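PDB 5KHL: hemin ABC transporter, periplasmic hemin-binding protein HutB from Vibrio cholerae, which probably binds heme in the periplasm and delivers it to an inner-membrane ABC transporter for uptake into the cell. Local coordinates for residues 170-178 against 249-259. Residues are numbered along the deposited sequence; the frame is centred on the assembly and turned at random.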
loop_
_atom_site.group_PDB
_atom_site.type_symbol
_atom_site.label_atom_id
_atom_site.label_comp_id
_atom_site.label_asym_id
_atom_site.label_seq_id
_atom_site.Cartn_x
_atom_site.Cartn_y
_atom_site.Cartn_z
ATOM N N THR A 170 -8.448 5.711 2.498
ATOM C CA THR A 170 -7.118 5.170 2.755
ATOM C C THR A 170 -7.036 3.708 2.314
ATOM O O THR A 170 -8.029 2.979 2.348
ATOM C CB THR A 170 -6.745 5.283 4.249
ATOM O OG1 THR A 170 -7.620 4.452 5.031
ATOM C CG2 THR A 170 -6.835 6.744 4.730
ATOM N N VAL A 171 -5.858 3.282 1.883
ATOM C CA VAL A 171 -5.665 1.872 1.567
ATOM C C VAL A 171 -6.048 0.968 2.762
ATOM O O VAL A 171 -6.672 -0.066 2.560
ATOM C CB VAL A 171 -4.203 1.584 1.100
ATOM C CG1 VAL A 171 -4.031 0.136 0.666
ATOM C CG2 VAL A 171 -3.830 2.510 -0.029
ATOM N N PRO A 172 -5.694 1.352 4.009
ATOM C CA PRO A 172 -6.189 0.520 5.109
ATOM C C PRO A 172 -7.715 0.499 5.225
ATOM O O PRO A 172 -8.260 -0.525 5.602
ATOM C CB PRO A 172 -5.551 1.165 6.340
ATOM C CG PRO A 172 -4.336 1.759 5.830
ATOM C CD PRO A 172 -4.699 2.316 4.497
ATOM N N ASP A 173 -8.398 1.582 4.881
ATOM C CA ASP A 173 -9.858 1.533 4.851
ATOM C C ASP A 173 -10.406 0.561 3.809
ATOM O O ASP A 173 -11.339 -0.189 4.091
ATOM C CB ASP A 173 -10.456 2.908 4.588
ATOM C CG ASP A 173 -11.962 2.849 4.465
ATOM O OD1 ASP A 173 -12.490 3.094 3.364
ATOM O OD2 ASP A 173 -12.599 2.505 5.474
ATOM N N THR A 174 -9.842 0.583 2.607
ATOM C CA THR A 174 -10.312 -0.286 1.535
ATOM C C THR A 174 -10.109 -1.762 1.910
ATOM O O THR A 174 -10.985 -2.617 1.672
ATOM C CB THR A 174 -9.578 0.031 0.223
ATOM O OG1 THR A 174 -9.828 1.384 -0.151
ATOM C CG2 THR A 174 -9.998 -0.883 -0.904
ATOM N N ILE A 175 -8.970 -2.047 2.538
ATOM C CA ILE A 175 -8.616 -3.410 2.911
ATOM C C ILE A 175 -9.581 -3.967 3.960
ATOM O O ILE A 175 -9.984 -5.124 3.878
ATOM C CB ILE A 175 -7.148 -3.480 3.409
ATOM C CG1 ILE A 175 -6.210 -3.369 2.202
ATOM C CG2 ILE A 175 -6.862 -4.760 4.234
ATOM C CD1 ILE A 175 -4.748 -3.123 2.589
ATOM N N ILE A 176 -9.948 -3.136 4.929
ATOM C CA ILE A 176 -10.939 -3.491 5.938
ATOM C C ILE A 176 -12.320 -3.822 5.308
ATOM O O ILE A 176 -12.974 -4.796 5.696
ATOM C CB ILE A 176 -11.082 -2.352 6.975
ATOM C CG1 ILE A 176 -9.837 -2.279 7.843
ATOM C CG2 ILE A 176 -12.283 -2.564 7.880
ATOM C CD1 ILE A 176 -9.739 -0.981 8.640
ATOM N N GLY A 177 -12.752 -3.020 4.338
ATOM C CA GLY A 177 -13.984 -3.311 3.619
ATOM C C GLY A 177 -13.880 -4.635 2.880
ATOM O O GLY A 177 -14.789 -5.451 2.941
ATOM N N LEU A 178 -12.754 -4.853 2.200
ATOM C CA LEU A 178 -12.547 -6.066 1.418
ATOM C C LEU A 178 -12.489 -7.338 2.257
ATOM O O LEU A 178 -12.922 -8.397 1.792
ATOM C CB LEU A 178 -11.281 -5.945 0.569
ATOM C CG LEU A 178 -11.436 -5.050 -0.665
ATOM C CD1 LEU A 178 -10.108 -4.786 -1.338
ATOM C CD2 LEU A 178 -12.390 -5.693 -1.648
ATOM N N ALA A 249 1.855 -3.047 1.598
ATOM C CA ALA A 249 0.510 -3.247 1.058
ATOM C C ALA A 249 -0.324 -1.997 1.242
ATOM O O ALA A 249 -1.494 -1.963 0.872
ATOM C CB ALA A 249 -0.171 -4.435 1.734
ATOM N N LEU A 250 0.285 -0.970 1.824
ATOM C CA LEU A 250 -0.429 0.257 2.141
ATOM C C LEU A 250 0.075 1.420 1.293
ATOM O O LEU A 250 -0.506 2.510 1.298
ATOM C CB LEU A 250 -0.272 0.596 3.624
ATOM C CG LEU A 250 -0.539 -0.486 4.672
ATOM C CD1 LEU A 250 -0.564 0.139 6.063
ATOM C CD2 LEU A 250 -1.818 -1.260 4.387
ATOM N N VAL A 251 1.155 1.174 0.563
ATOM C CA VAL A 251 1.843 2.225 -0.178
ATOM C C VAL A 251 1.574 2.143 -1.683
ATOM O O VAL A 251 1.716 1.085 -2.293
ATOM C CB VAL A 251 3.381 2.172 0.117
ATOM C CG1 VAL A 251 4.220 2.462 -1.124
ATOM C CG2 VAL A 251 3.730 3.134 1.252
ATOM N N GLY A 252 1.141 3.255 -2.269
ATOM C CA GLY A 252 1.054 3.329 -3.711
ATOM C C GLY A 252 -0.216 3.390 -4.571
ATOM O O GLY A 252 -0.069 3.788 -5.726
ATOM N N GLY A 253 -1.422 3.001 -4.136
ATOM C CA GLY A 253 -1.781 2.422 -2.857
ATOM C C GLY A 253 -2.361 1.003 -2.845
ATOM O O GLY A 253 -1.681 0.104 -2.348
ATOM N N LEU A 254 -3.587 0.766 -3.332
ATOM C CA LEU A 254 -4.143 -0.613 -3.247
ATOM C C LEU A 254 -3.573 -1.513 -4.326
ATOM O O LEU A 254 -3.754 -1.275 -5.511
ATOM C CB LEU A 254 -5.671 -0.651 -3.329
ATOM C CG LEU A 254 -6.295 -2.048 -3.049
ATOM C CD1 LEU A 254 -6.476 -2.343 -1.554
ATOM C CD2 LEU A 254 -7.620 -2.280 -3.797
ATOM N N GLY A 255 -2.886 -2.565 -3.910
ATOM C CA GLY A 255 -2.162 -3.395 -4.854
ATOM C C GLY A 255 -2.300 -4.886 -4.616
ATOM O O GLY A 255 -3.206 -5.329 -3.907
ATOM N N LEU A 256 -1.393 -5.655 -5.218
ATOM C CA LEU A 256 -1.451 -7.109 -5.159
ATOM C C LEU A 256 -1.145 -7.613 -3.755
ATOM O O LEU A 256 -1.810 -8.532 -3.249
ATOM C CB LEU A 256 -0.482 -7.718 -6.162
ATOM C CG LEU A 256 -0.643 -7.212 -7.599
ATOM C CD1 LEU A 256 0.270 -7.990 -8.531
ATOM C CD2 LEU A 256 -2.101 -7.304 -8.073
ATOM N N LYS A 257 -0.143 -6.999 -3.131
ATOM C CA LYS A 257 0.186 -7.252 -1.728
ATOM C C LYS A 257 -0.986 -6.910 -0.791
ATOM O O LYS A 257 -1.244 -7.630 0.168
ATOM C CB LYS A 257 1.431 -6.452 -1.325
ATOM C CG LYS A 257 2.069 -6.886 -0.013
ATOM C CD LYS A 257 2.638 -8.303 -0.102
ATOM C CE LYS A 257 2.527 -9.042 1.240
ATOM N NZ LYS A 257 3.284 -8.374 2.327
ATOM N N SER A 258 -1.683 -5.811 -1.082
ATOM C CA SER A 258 -2.861 -5.416 -0.317
ATOM C C SER A 258 -3.882 -6.536 -0.294
ATOM O O SER A 258 -4.365 -6.931 0.764
ATOM C CB SER A 258 -3.503 -4.162 -0.897
ATOM O OG SER A 258 -2.534 -3.275 -1.408
ATOM N N LEU A 259 -4.197 -7.051 -1.475
ATOM C CA LEU A 259 -5.131 -8.157 -1.618
ATOM C C LEU A 259 -4.684 -9.431 -0.873
ATOM O O LEU A 259 -5.506 -10.113 -0.255
ATOM C CB LEU A 259 -5.333 -8.462 -3.106
ATOM C CG LEU A 259 -5.899 -7.343 -3.990
ATOM C CD1 LEU A 259 -6.508 -7.930 -5.238
ATOM C CD2 LEU A 259 -6.935 -6.513 -3.239
#
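From the first turn of helix 171-178, V171 pushes its two methyls into a hollow in the bend 249-255, lined by A249, L250 and G253. With chi1 at -175°, CG1 sits beside the carbonyl carbon and faces A249 O at 3.3 Å, while CG2, beside the backbone N, lies 3.5 Å from G253 CA, over bare backbone. The floor of this hollow is tied together by S258, whose OG donates to A249 O (2.8 Å) and accepts from G255 N, so both ends of the bend are bound to the first turn of helix 256-269.

One turn on, I175 puts CD1 3.8 Å from S258 CB, also touching L250 CD2 and A249 O. L254 is the bump from the other side: its CD1 meets V171 CG1, T174 CG2 and I175 CG1, its CD2 L178 CD1. T174 OG1 has its own partner, S105 O. P172 and L250 meet at roughly a right angle, both also touching F154 of strand 152-156, and L178 CD1 closes the far end on L259 CD2 (4.1 Å).

No hydrogen bond crosses. L178 and L259 both touch helix 125-143, which fits the long lobe-joining helix of the iron/B12-type periplasmic binding fold.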